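Long-range contacts in Afp2 (PDB 6RBN), which forms part of the contractile sheath that surrounds the inner tube of the anti-feeding prophage, an injection system of Serratia entomophila: residues F75-G80 with I181-R186; Q197-V202 with Q231-W236; P30-D35 with T69-W74; I100-A105 with R125-F130. All blocks are in the same frame, centred on the assembly; numbering follows the deposited sequence.

Contact 1: F75-G80 with I181-R186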
loop_
_atom_site.group_PDB
_atom_site.type_symbol
_atom_site.label_atom_id
_atom_site.label_comp_id
_atom_site.label_asym_id
_atom_site.label_seq_id
_atom_site.Cartn_x
_atom_site.Cartn_y
_atom_site.Cartn_z
ATOM N N PHE C 75 -8.257 -92.378 22.373
ATOM C CA PHE C 75 -7.902 -91.450 23.435
ATOM C C PHE C 75 -6.537 -91.719 24.047
ATOM O O PHE C 75 -6.004 -90.843 24.732
ATOM C CB PHE C 75 -8.954 -91.463 24.543
ATOM C CG PHE C 75 -10.251 -90.827 24.154
ATOM C CD1 PHE C 75 -10.341 -89.455 24.008
ATOM C CD2 PHE C 75 -11.392 -91.587 23.990
ATOM C CE1 PHE C 75 -11.532 -88.864 23.660
ATOM C CE2 PHE C 75 -12.585 -90.999 23.646
ATOM C CZ PHE C 75 -12.656 -89.636 23.487
ATOM N N MET C 76 -5.955 -92.891 23.821
ATOM C CA MET C 76 -4.640 -93.182 24.371
ATOM C C MET C 76 -3.507 -92.695 23.481
ATOM O O MET C 76 -2.343 -92.968 23.784
ATOM C CB MET C 76 -4.489 -94.680 24.638
ATOM C CG MET C 76 -4.470 -95.550 23.414
ATOM S SD MET C 76 -4.293 -97.291 23.841
ATOM C CE MET C 76 -2.587 -97.326 24.381
ATOM N N HIS C 77 -3.813 -91.986 22.400
ATOM C CA HIS C 77 -2.819 -91.361 21.540
ATOM C C HIS C 77 -3.095 -89.872 21.413
ATOM O O HIS C 77 -3.014 -89.296 20.328
ATOM C CB HIS C 77 -2.794 -92.022 20.169
ATOM C CG HIS C 77 -2.399 -93.460 20.215
ATOM N ND1 HIS C 77 -3.318 -94.475 20.369
ATOM C CD2 HIS C 77 -1.186 -94.054 20.160
ATOM C CE1 HIS C 77 -2.685 -95.634 20.395
ATOM N NE2 HIS C 77 -1.392 -95.405 20.273
ATOM N N GLY C 78 -3.410 -89.239 22.519
ATOM C CA GLY C 78 -3.958 -87.885 22.483
ATOM C C GLY C 78 -5.463 -87.909 22.220
ATOM O O GLY C 78 -6.220 -88.405 23.037
ATOM N N GLY C 79 -5.869 -87.380 21.075
ATOM C CA GLY C 79 -7.257 -87.446 20.680
ATOM C C GLY C 79 -8.104 -86.381 21.334
ATOM O O GLY C 79 -8.089 -86.228 22.557
ATOM N N GLY C 80 -8.873 -85.654 20.536
ATOM C CA GLY C 80 -9.691 -84.589 21.073
ATOM C C GLY C 80 -11.147 -84.971 21.129
ATOM O O GLY C 80 -11.479 -86.095 21.512
ATOM N N ILE C 181 -3.170 -90.798 12.351
ATOM C CA ILE C 181 -3.453 -89.485 11.778
ATOM C C ILE C 181 -3.325 -88.399 12.842
ATOM O O ILE C 181 -2.833 -87.297 12.564
ATOM C CB ILE C 181 -4.840 -89.504 11.105
ATOM C CG1 ILE C 181 -4.782 -90.295 9.801
ATOM C CG2 ILE C 181 -5.383 -88.124 10.818
ATOM C CD1 ILE C 181 -6.129 -90.536 9.183
ATOM N N THR C 182 -3.715 -88.707 14.080
ATOM C CA THR C 182 -3.647 -87.735 15.168
ATOM C C THR C 182 -2.209 -87.365 15.501
ATOM O O THR C 182 -1.875 -86.182 15.637
ATOM C CB THR C 182 -4.332 -88.298 16.408
ATOM O OG1 THR C 182 -5.659 -88.680 16.067
ATOM C CG2 THR C 182 -4.394 -87.254 17.502
ATOM N N GLN C 183 -1.340 -88.366 15.630
ATOM C CA GLN C 183 0.051 -88.104 15.959
ATOM C C GLN C 183 0.824 -87.524 14.787
ATOM O O GLN C 183 1.861 -86.888 15.000
ATOM C CB GLN C 183 0.709 -89.386 16.451
ATOM C CG GLN C 183 0.210 -89.842 17.800
ATOM C CD GLN C 183 0.819 -91.152 18.227
ATOM O OE1 GLN C 183 1.491 -91.822 17.447
ATOM N NE2 GLN C 183 0.615 -91.512 19.484
ATOM N N THR C 184 0.351 -87.726 13.558
ATOM C CA THR C 184 1.003 -87.119 12.407
ATOM C C THR C 184 0.617 -85.652 12.263
ATOM O O THR C 184 1.479 -84.807 11.998
ATOM C CB THR C 184 0.645 -87.893 11.139
ATOM O OG1 THR C 184 1.009 -89.266 11.310
ATOM C CG2 THR C 184 1.389 -87.343 9.938
ATOM N N ASP C 185 -0.665 -85.329 12.462
ATOM C CA ASP C 185 -1.129 -83.960 12.256
ATOM C C ASP C 185 -0.611 -83.012 13.325
ATOM O O ASP C 185 -0.482 -81.811 13.072
ATOM C CB ASP C 185 -2.654 -83.908 12.230
ATOM C CG ASP C 185 -3.239 -84.619 11.035
ATOM O OD1 ASP C 185 -2.518 -84.802 10.037
ATOM O OD2 ASP C 185 -4.434 -84.970 11.081
ATOM N N ARG C 186 -0.315 -83.525 14.514
ATOM C CA ARG C 186 0.202 -82.669 15.571
ATOM C C ARG C 186 1.674 -82.345 15.361
ATOM O O ARG C 186 2.070 -81.176 15.394
ATOM C CB ARG C 186 0.005 -83.331 16.926
ATOM C CG ARG C 186 0.502 -82.483 18.061
ATOM C CD ARG C 186 0.316 -83.186 19.369
ATOM N NE ARG C 186 1.105 -84.411 19.466
ATOM C CZ ARG C 186 0.586 -85.633 19.545
ATOM N NH1 ARG C 186 -0.728 -85.802 19.533
ATOM N NH2 ARG C 186 1.383 -86.688 19.633
#
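The loop 75-80 leaves its helix and runs past one flank of the helical turn 181-186, with the CA atoms of Gly79 and Thr182 6.6 Å apart and those of His77 and Gln183 7.1 Å apart. His77 has the largest share of the contact, with Gln183 next. With CG anti to its own carbonyl carbon, its imidazole lies beside the amide end of Gln183, an otherwise extended side chain that brings NE2 into the ring plane at the CD2 edge, 3.2 Å from His77 CD2. Amide and ring planes stand 67° apart, so the two groups cross obliquely and do not stack; this is van der Waals contact at a carbon edge. The ring nitrogens find partners beyond the two segments: ND1 meets the carbonyl O of Leu73 and NE2 the backbone N of Asn200. A neutral histidine protonated at ND1 would suit that pairing, and two bonds at separate corners fix the ring's rotation. Farther along, the methyl CG2 of Thr182 packs against the loop backbone, 3.7 Å from His77 O and 3.9 Å from Gly79 N, while its OG1 turns back to Ala178 O within the helix. Gly78 sits at phi 83° and psi -114°, where a beta carbon would press on the preceding carbonyl oxygen and face the guanidinium of Arg186. Arg186 itself reaches Asn23 O with NH1. The contact thus seats the loop between helix 66-75 and strand 82-86 against helix 173-187.

Contact 2: Q197-V202 with Q231-W236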
loop_
_atom_site.group_PDB
_atom_site.type_symbol
_atom_site.label_atom_id
_atom_site.label_comp_id
_atom_site.label_asym_id
_atom_site.label_seq_id
_atom_site.Cartn_x
_atom_site.Cartn_y
_atom_site.Cartn_z
ATOM N N GLN C 197 4.267 -93.472 11.413
ATOM C CA GLN C 197 3.975 -93.182 12.806
ATOM C C GLN C 197 3.616 -94.475 13.523
ATOM O O GLN C 197 2.800 -95.259 13.032
ATOM C CB GLN C 197 2.835 -92.176 12.912
ATOM C CG GLN C 197 2.550 -91.750 14.319
ATOM C CD GLN C 197 3.688 -90.958 14.914
ATOM O OE1 GLN C 197 4.283 -90.112 14.250
ATOM N NE2 GLN C 197 4.003 -91.231 16.172
ATOM N N ALA C 198 4.229 -94.698 14.681
ATOM C CA ALA C 198 4.050 -95.933 15.433
ATOM C C ALA C 198 2.871 -95.778 16.383
ATOM O O ALA C 198 2.912 -94.961 17.307
ATOM C CB ALA C 198 5.322 -96.283 16.197
ATOM N N VAL C 199 1.823 -96.554 16.156
ATOM C CA VAL C 199 0.698 -96.626 17.077
ATOM C C VAL C 199 1.029 -97.680 18.130
ATOM O O VAL C 199 1.656 -98.703 17.843
ATOM C CB VAL C 199 -0.622 -96.899 16.313
ATOM C CG1 VAL C 199 -0.613 -98.232 15.606
ATOM C CG2 VAL C 199 -1.825 -96.808 17.216
ATOM N N ASN C 200 0.673 -97.402 19.379
ATOM C CA ASN C 200 1.105 -98.203 20.513
ATOM C C ASN C 200 -0.069 -98.948 21.132
ATOM O O ASN C 200 -1.223 -98.528 21.026
ATOM C CB ASN C 200 1.770 -97.334 21.581
ATOM C CG ASN C 200 3.122 -96.820 21.149
ATOM O OD1 ASN C 200 3.919 -97.556 20.571
ATOM N ND2 ASN C 200 3.391 -95.552 21.426
ATOM N N GLY C 201 0.246 -100.061 21.785
ATOM C CA GLY C 201 -0.744 -100.842 22.492
ATOM C C GLY C 201 -1.550 -101.796 21.644
ATOM O O GLY C 201 -2.364 -102.544 22.194
ATOM N N VAL C 202 -1.334 -101.821 20.332
ATOM C CA VAL C 202 -2.090 -102.683 19.437
ATOM C C VAL C 202 -1.091 -103.413 18.549
ATOM O O VAL C 202 0.009 -102.921 18.289
ATOM C CB VAL C 202 -3.133 -101.868 18.619
ATOM C CG1 VAL C 202 -2.469 -100.946 17.611
ATOM C CG2 VAL C 202 -4.174 -102.766 17.959
ATOM N N GLN C 231 10.652 -99.329 14.134
ATOM C CA GLN C 231 9.359 -98.649 14.114
ATOM C C GLN C 231 8.278 -99.711 14.237
ATOM O O GLN C 231 7.884 -100.332 13.252
ATOM C CB GLN C 231 9.192 -97.855 12.823
ATOM C CG GLN C 231 10.150 -96.688 12.650
ATOM C CD GLN C 231 9.933 -95.598 13.676
ATOM O OE1 GLN C 231 10.760 -95.391 14.565
ATOM N NE2 GLN C 231 8.814 -94.895 13.561
ATOM N N GLY C 232 7.787 -99.924 15.456
ATOM C CA GLY C 232 6.889 -101.036 15.708
ATOM C C GLY C 232 5.460 -100.696 15.346
ATOM O O GLY C 232 4.945 -99.643 15.737
ATOM N N THR C 233 4.804 -101.621 14.633
ATOM C CA THR C 233 3.380 -101.629 14.226
ATOM C C THR C 233 2.873 -100.272 13.712
ATOM O O THR C 233 2.061 -99.585 14.326
ATOM C CB THR C 233 2.448 -102.244 15.301
ATOM O OG1 THR C 233 1.090 -102.197 14.839
ATOM C CG2 THR C 233 2.546 -101.653 16.723
ATOM N N VAL C 234 3.388 -99.897 12.544
ATOM C CA VAL C 234 2.959 -98.699 11.832
ATOM C C VAL C 234 1.941 -99.092 10.771
ATOM O O VAL C 234 1.769 -100.276 10.478
ATOM C CB VAL C 234 4.162 -97.989 11.192
ATOM C CG1 VAL C 234 5.164 -97.598 12.248
ATOM C CG2 VAL C 234 4.810 -98.888 10.163
ATOM N N VAL C 235 1.238 -98.122 10.197
ATOM C CA VAL C 235 0.480 -98.413 8.985
ATOM C C VAL C 235 1.414 -98.238 7.793
ATOM O O VAL C 235 2.350 -97.437 7.823
ATOM C CB VAL C 235 -0.790 -97.544 8.866
ATOM C CG1 VAL C 235 -1.692 -97.760 10.066
ATOM C CG2 VAL C 235 -0.463 -96.092 8.735
ATOM N N TRP C 236 1.211 -99.029 6.749
ATOM C CA TRP C 236 2.197 -99.116 5.675
ATOM C C TRP C 236 1.473 -98.931 4.348
ATOM O O TRP C 236 0.916 -99.882 3.794
ATOM C CB TRP C 236 2.941 -100.443 5.741
ATOM C CG TRP C 236 4.168 -100.502 4.904
ATOM C CD1 TRP C 236 4.329 -101.161 3.728
ATOM C CD2 TRP C 236 5.420 -99.878 5.189
ATOM N NE1 TRP C 236 5.604 -100.988 3.259
ATOM C CE2 TRP C 236 6.295 -100.200 4.139
ATOM C CE3 TRP C 236 5.886 -99.071 6.231
ATOM C CZ2 TRP C 236 7.608 -99.748 4.101
ATOM C CZ3 TRP C 236 7.186 -98.625 6.189
ATOM C CH2 TRP C 236 8.035 -98.964 5.132
#
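Two chain segments cross here, 104° apart end to end: the extended loop 197-202, and 231-236, whose residues 234-235 form one arm of a small antiparallel hairpin with strand 225-226. Methyl groups against backbone oxygens make up the first shell. Ala198 CB lies 3.4 Å from Gly232 O and 4.2 Å from Val234 CG1, and a residue this small lets the backbones come close, with CA atoms of Ala198 and Val234 4.7 Å apart. Val234 CG1, anti to its own carbonyl carbon, reaches Gln197 O at 3.4 Å. Val199 places CG1 in the crowded position between its backbone N and carbonyl carbon, and that methyl meets Thr233 O. Short side chains suit such a crossing, since their methyls touch the facing backbone directly.

Farther out, Val199 rests on Ile176 and Ala179 of helix 173-187, Val235 touches Ser180 of the same helix, and Val234 leans on Phe228. Gln231 NE2 bonds Asn196 O just before segment 197-202, and Trp236, at the end of the other segment, packs on Gly9 of a second Afp2 subunit, so the edge of this crossing lies near an intersubunit surface. The turn into the strand is made at Thr233, whose phi is positive at 43°. Its OG1 stands anti to the backbone N, which sets CG2 between two carbonyl oxygens, 3.2 Å from Val202 O and 3.3 Å from Val199 O.

Contact 3: P30-D35 with T69-W74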
loop_
_atom_site.group_PDB
_atom_site.type_symbol
_atom_site.label_atom_id
_atom_site.label_comp_id
_atom_site.label_asym_id
_atom_site.label_seq_id
_atom_site.Cartn_x
_atom_site.Cartn_y
_atom_site.Cartn_z
ATOM N N PRO C 30 -12.933 -86.805 14.412
ATOM C CA PRO C 30 -13.518 -87.948 13.714
ATOM C C PRO C 30 -14.960 -88.223 14.115
ATOM O O PRO C 30 -15.459 -87.762 15.141
ATOM C CB PRO C 30 -12.621 -89.105 14.162
ATOM C CG PRO C 30 -12.271 -88.729 15.533
ATOM C CD PRO C 30 -12.140 -87.237 15.570
ATOM N N LEU C 31 -15.618 -89.009 13.271
ATOM C CA LEU C 31 -16.929 -89.579 13.550
ATOM C C LEU C 31 -16.753 -91.090 13.581
ATOM O O LEU C 31 -16.387 -91.695 12.567
ATOM C CB LEU C 31 -17.952 -89.152 12.496
ATOM C CG LEU C 31 -19.431 -89.528 12.617
ATOM C CD1 LEU C 31 -20.280 -88.449 12.016
ATOM C CD2 LEU C 31 -19.732 -90.818 11.889
ATOM N N PHE C 32 -17.011 -91.701 14.731
ATOM C CA PHE C 32 -16.937 -93.150 14.869
ATOM C C PHE C 32 -18.329 -93.731 14.671
ATOM O O PHE C 32 -19.208 -93.554 15.518
ATOM C CB PHE C 32 -16.368 -93.535 16.230
ATOM C CG PHE C 32 -14.916 -93.228 16.382
ATOM C CD1 PHE C 32 -13.959 -94.106 15.911
ATOM C CD2 PHE C 32 -14.503 -92.056 16.983
ATOM C CE1 PHE C 32 -12.618 -93.825 16.052
ATOM C CE2 PHE C 32 -13.165 -91.774 17.128
ATOM C CZ PHE C 32 -12.223 -92.656 16.657
ATOM N N ALA C 33 -18.528 -94.423 13.556
ATOM C CA ALA C 33 -19.816 -95.022 13.245
ATOM C C ALA C 33 -19.930 -96.387 13.906
ATOM O O ALA C 33 -19.019 -97.214 13.793
ATOM C CB ALA C 33 -19.996 -95.150 11.733
ATOM N N TYR C 34 -21.038 -96.618 14.600
ATOM C CA TYR C 34 -21.343 -97.926 15.155
ATOM C C TYR C 34 -22.601 -98.488 14.507
ATOM O O TYR C 34 -23.372 -97.771 13.866
ATOM C CB TYR C 34 -21.495 -97.869 16.681
ATOM C CG TYR C 34 -22.639 -97.033 17.211
ATOM C CD1 TYR C 34 -22.478 -95.679 17.456
ATOM C CD2 TYR C 34 -23.863 -97.612 17.521
ATOM C CE1 TYR C 34 -23.513 -94.916 17.958
ATOM C CE2 TYR C 34 -24.903 -96.859 18.022
ATOM C CZ TYR C 34 -24.723 -95.514 18.241
ATOM O OH TYR C 34 -25.758 -94.760 18.741
ATOM N N ASP C 35 -22.799 -99.788 14.688
ATOM C CA ASP C 35 -23.880 -100.497 14.024
ATOM C C ASP C 35 -25.211 -100.198 14.702
ATOM O O ASP C 35 -25.287 -100.017 15.919
ATOM C CB ASP C 35 -23.606 -102.002 14.035
ATOM C CG ASP C 35 -24.477 -102.774 13.055
ATOM O OD1 ASP C 35 -25.294 -102.159 12.341
ATOM O OD2 ASP C 35 -24.342 -104.012 12.996
ATOM N N THR C 69 -13.347 -100.412 21.517
ATOM C CA THR C 69 -11.927 -100.567 21.235
ATOM C C THR C 69 -11.423 -99.525 20.253
ATOM O O THR C 69 -10.217 -99.265 20.213
ATOM C CB THR C 69 -11.649 -101.963 20.694
ATOM O OG1 THR C 69 -12.344 -102.140 19.458
ATOM C CG2 THR C 69 -12.131 -103.000 21.673
ATOM N N SER C 70 -12.312 -98.926 19.463
ATOM C CA SER C 70 -11.904 -97.837 18.588
ATOM C C SER C 70 -11.642 -96.567 19.380
ATOM O O SER C 70 -10.672 -95.850 19.117
ATOM C CB SER C 70 -12.968 -97.595 17.525
ATOM O OG SER C 70 -13.110 -98.728 16.694
ATOM N N LEU C 71 -12.496 -96.278 20.356
ATOM C CA LEU C 71 -12.346 -95.073 21.157
ATOM C C LEU C 71 -11.264 -95.204 22.213
ATOM O O LEU C 71 -10.580 -94.222 22.505
ATOM C CB LEU C 71 -13.679 -94.724 21.802
ATOM C CG LEU C 71 -14.625 -94.165 20.753
ATOM C CD1 LEU C 71 -16.008 -94.111 21.270
ATOM C CD2 LEU C 71 -14.160 -92.785 20.458
ATOM N N SER C 72 -11.094 -96.392 22.793
ATOM C CA SER C 72 -10.017 -96.591 23.756
ATOM C C SER C 72 -8.650 -96.496 23.094
ATOM O O SER C 72 -7.685 -96.071 23.731
ATOM C CB SER C 72 -10.175 -97.940 24.452
ATOM O OG SER C 72 -10.001 -98.999 23.533
ATOM N N LEU C 73 -8.559 -96.870 21.819
ATOM C CA LEU C 73 -7.339 -96.691 21.048
ATOM C C LEU C 73 -7.213 -95.267 20.525
ATOM O O LEU C 73 -6.102 -94.826 20.221
ATOM C CB LEU C 73 -7.325 -97.719 19.909
ATOM C CG LEU C 73 -6.095 -98.175 19.121
ATOM C CD1 LEU C 73 -5.726 -97.246 17.998
ATOM C CD2 LEU C 73 -4.923 -98.366 20.065
ATOM N N TRP C 74 -8.327 -94.537 20.438
ATOM C CA TRP C 74 -8.293 -93.129 20.053
ATOM C C TRP C 74 -7.717 -92.259 21.159
ATOM O O TRP C 74 -6.800 -91.466 20.924
ATOM C CB TRP C 74 -9.700 -92.647 19.693
ATOM C CG TRP C 74 -9.783 -91.169 19.463
ATOM C CD1 TRP C 74 -10.264 -90.233 20.329
ATOM C CD2 TRP C 74 -9.373 -90.456 18.295
ATOM N NE1 TRP C 74 -10.175 -88.984 19.776
ATOM C CE2 TRP C 74 -9.633 -89.093 18.526
ATOM C CE3 TRP C 74 -8.811 -90.838 17.077
ATOM C CZ2 TRP C 74 -9.346 -88.114 17.587
ATOM C CZ3 TRP C 74 -8.542 -89.869 16.146
ATOM C CH2 TRP C 74 -8.803 -88.523 16.403
#
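Phe32 leaves strand 30-34 with CB directed at helix 69-74, and its CG lies anti to the carbonyl carbon (chi1 -70°), which extends the ring between the side chains of the helix. CG is still at the margin, 4.2 Å from Leu71 CD2. Next round the ring, CD1 and CE1 pass Ser70 CB, with CD1 4.0 Å from it; serine is small enough to let the ring come close, and its OG is turned back to Ala66 O inside the helix. Along the other side, CD2 and CE2 each lie 3.6 Å from Leu71 CD2, the leucine covering one ring face. At the tip, CZ meets Trp74 CE3 and Trp74 CB, both at 3.9 Å. The Phe32 edge thus points at the indole face in an offset edge-to-face pair, with centroids of the phenyl and five-membered rings 5.5 Å apart and planes at 73°. Two residues upstream, Pro30 comes over that same indole face: its CG stands 3.7 Å from the six-membered-ring centroid, 19° off the normal, a CH-pi contact well matched to proline's rigid hydrocarbon ring. The alternate residues Leu31 and Ala33 face helix 90-97 on the other side of the strand. Segment 69-74 runs nearly antiparallel to strand 30-34, and its helix, 66-75, precedes the parallel neighbour 82-86, the layered helix-on-sheet packing typical of an alpha/beta fold.

Contact 4: I100-A105 with R125-F130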
loop_
_atom_site.group_PDB
_atom_site.type_symbol
_atom_site.label_atom_id
_atom_site.label_comp_id
_atom_site.label_asym_id
_atom_site.label_seq_id
_atom_site.Cartn_x
_atom_site.Cartn_y
_atom_site.Cartn_z
ATOM N N ILE C 100 -16.542 -81.984 11.740
ATOM C CA ILE C 100 -16.074 -83.329 11.450
ATOM C C ILE C 100 -15.141 -83.292 10.249
ATOM O O ILE C 100 -15.472 -82.718 9.207
ATOM C CB ILE C 100 -17.269 -84.254 11.194
ATOM C CG1 ILE C 100 -18.170 -84.258 12.418
ATOM C CG2 ILE C 100 -16.816 -85.658 10.882
ATOM C CD1 ILE C 100 -19.507 -84.844 12.173
ATOM N N THR C 101 -13.971 -83.904 10.396
ATOM C CA THR C 101 -13.016 -84.060 9.310
ATOM C C THR C 101 -12.820 -85.507 8.890
ATOM O O THR C 101 -12.451 -85.765 7.745
ATOM C CB THR C 101 -11.664 -83.465 9.707
ATOM O OG1 THR C 101 -11.156 -84.157 10.850
ATOM C CG2 THR C 101 -11.812 -81.999 10.048
ATOM N N LEU C 102 -13.059 -86.456 9.789
ATOM C CA LEU C 102 -12.872 -87.873 9.517
ATOM C C LEU C 102 -14.165 -88.635 9.760
ATOM O O LEU C 102 -14.892 -88.355 10.716
ATOM C CB LEU C 102 -11.768 -88.455 10.400
ATOM C CG LEU C 102 -10.332 -88.033 10.122
ATOM C CD1 LEU C 102 -9.444 -88.506 11.245
ATOM C CD2 LEU C 102 -9.885 -88.636 8.810
ATOM N N ILE C 103 -14.447 -89.601 8.895
ATOM C CA ILE C 103 -15.503 -90.582 9.125
ATOM C C ILE C 103 -14.821 -91.928 9.301
ATOM O O ILE C 103 -14.266 -92.486 8.346
ATOM C CB ILE C 103 -16.530 -90.615 7.989
ATOM C CG1 ILE C 103 -17.292 -89.296 7.929
ATOM C CG2 ILE C 103 -17.500 -91.764 8.181
ATOM C CD1 ILE C 103 -18.201 -89.183 6.741
ATOM N N VAL C 104 -14.854 -92.449 10.517
ATOM C CA VAL C 104 -14.121 -93.650 10.882
ATOM C C VAL C 104 -15.140 -94.775 11.012
ATOM O O VAL C 104 -15.893 -94.839 11.987
ATOM C CB VAL C 104 -13.326 -93.452 12.176
ATOM C CG1 VAL C 104 -12.617 -94.721 12.556
ATOM C CG2 VAL C 104 -12.334 -92.323 12.013
ATOM N N ALA C 105 -15.176 -95.659 10.018
ATOM C CA ALA C 105 -16.053 -96.825 10.043
ATOM C C ALA C 105 -15.475 -97.827 11.030
ATOM O O ALA C 105 -14.563 -98.587 10.712
ATOM C CB ALA C 105 -16.193 -97.428 8.653
ATOM N N ARG C 125 -16.175 -82.056 2.644
ATOM C CA ARG C 125 -14.726 -81.957 2.887
ATOM C C ARG C 125 -14.238 -82.941 3.948
ATOM O O ARG C 125 -13.422 -82.600 4.805
ATOM C CB ARG C 125 -14.318 -80.535 3.277
ATOM C CG ARG C 125 -14.730 -79.439 2.325
ATOM C CD ARG C 125 -14.063 -79.547 0.983
ATOM N NE ARG C 125 -14.882 -80.230 -0.008
ATOM C CZ ARG C 125 -14.430 -80.624 -1.191
ATOM N NH1 ARG C 125 -13.169 -80.401 -1.514
ATOM N NH2 ARG C 125 -15.232 -81.235 -2.048
ATOM N N ILE C 126 -14.750 -84.163 3.905
ATOM C CA ILE C 126 -14.407 -85.171 4.882
ATOM C C ILE C 126 -13.494 -86.209 4.241
ATOM O O ILE C 126 -13.277 -86.219 3.034
ATOM C CB ILE C 126 -15.676 -85.800 5.511
ATOM C CG1 ILE C 126 -16.746 -86.078 4.449
ATOM C CG2 ILE C 126 -16.230 -84.897 6.590
ATOM C CD1 ILE C 126 -16.689 -87.427 3.795
ATOM N N PHE C 127 -12.936 -87.090 5.065
ATOM C CA PHE C 127 -12.098 -88.182 4.590
ATOM C C PHE C 127 -12.501 -89.446 5.330
ATOM O O PHE C 127 -12.512 -89.468 6.562
ATOM C CB PHE C 127 -10.615 -87.883 4.811
ATOM C CG PHE C 127 -9.696 -88.871 4.162
ATOM C CD1 PHE C 127 -9.443 -88.805 2.803
ATOM C CD2 PHE C 127 -9.093 -89.871 4.902
ATOM C CE1 PHE C 127 -8.604 -89.709 2.198
ATOM C CE2 PHE C 127 -8.253 -90.782 4.299
ATOM C CZ PHE C 127 -8.011 -90.699 2.944
ATOM N N GLY C 128 -12.835 -90.491 4.581
ATOM C CA GLY C 128 -13.322 -91.719 5.175
ATOM C C GLY C 128 -12.224 -92.737 5.422
ATOM O O GLY C 128 -11.264 -92.841 4.671
ATOM N N LEU C 129 -12.388 -93.499 6.501
ATOM C CA LEU C 129 -11.438 -94.536 6.894
ATOM C C LEU C 129 -12.225 -95.837 7.016
ATOM O O LEU C 129 -12.928 -96.050 8.006
ATOM C CB LEU C 129 -10.746 -94.171 8.200
ATOM C CG LEU C 129 -9.911 -92.893 8.176
ATOM C CD1 LEU C 129 -9.385 -92.576 9.558
ATOM C CD2 LEU C 129 -8.777 -93.007 7.184
ATOM N N PHE C 130 -12.117 -96.697 6.011
ATOM C CA PHE C 130 -12.952 -97.886 5.911
ATOM C C PHE C 130 -12.217 -99.074 6.536
ATOM O O PHE C 130 -11.268 -98.887 7.298
ATOM C CB PHE C 130 -13.359 -98.091 4.454
ATOM C CG PHE C 130 -14.050 -96.901 3.869
ATOM C CD1 PHE C 130 -15.295 -96.520 4.328
ATOM C CD2 PHE C 130 -13.465 -96.173 2.850
ATOM C CE1 PHE C 130 -15.936 -95.427 3.798
ATOM C CE2 PHE C 130 -14.107 -95.081 2.313
ATOM C CZ PHE C 130 -15.342 -94.709 2.789
#
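Four backbone hydrogen bonds join strands 102-105 and 127-129 in parallel register. Phe127 N donates to Thr101 O at 3.0 Å, and Ile103 N in turn to Phe127 O at 3.0 Å; Leu129 N then gives to Ile103 O at 2.8 Å, and Ala105 N to Leu129 O at 3.0 Å. The second is the straightest, at 166°, although its donor stands above the plane of the carbonyl, whereas the first, where the pairing begins, bends to 139°. Three CA-H...O contacts fill the intervals. On one face Leu129 CD1 nestles between Val104 CG2 and Leu102 CD2, 3.8 Å and 4.0 Å away; Val104 and Leu129 point the same way. On the other face Ile103 CD1 meets Ile126 CD1 at 3.7 Å. Leucine and valine thus pack under helix 173-187, and Ile126 under helix 112-122, the crossover helix of the beta-alpha-beta unit. Gly128 leaves its side of the sheet to the ring of Phe130. At the strand ends Ser174 OG hydrogen-bonds to the carbonyls of Ala105, Leu129 and Phe130, among which it must share its single proton. Arg125 turns outward to Glu260 and to Glu14 of the neighbouring Afp3 chain. The ladder satisfies its backbone groups and aliphatic side chains pack on both faces, leaving charge to the margin where the sheath proteins meet.

How the contacts relate
Contacts 3 and 4 share the central sheet: Leu31 N and O pair with Leu102 O and Val104 N, probably through hydrogen bonds. Both are core contacts, contact 3 wholly buried and contact 4 partly exposed at Thr101 and Arg125; contact 4 is a ladder of backbone bonds, contact 3 aromatic and aliphatic packing of a helix on that sheet. Contact 1, also buried, continues the helix of contact 3 into its loop, touching Trp74, and meets contact 4 through Ile181. Contact 2 lies farthest out, linked to contact 1 through His77 and Asn200. Contacts 1 and 2 both rest on van der Waals touches, largely against loop backbone, without hydrogen bonds between their own segments.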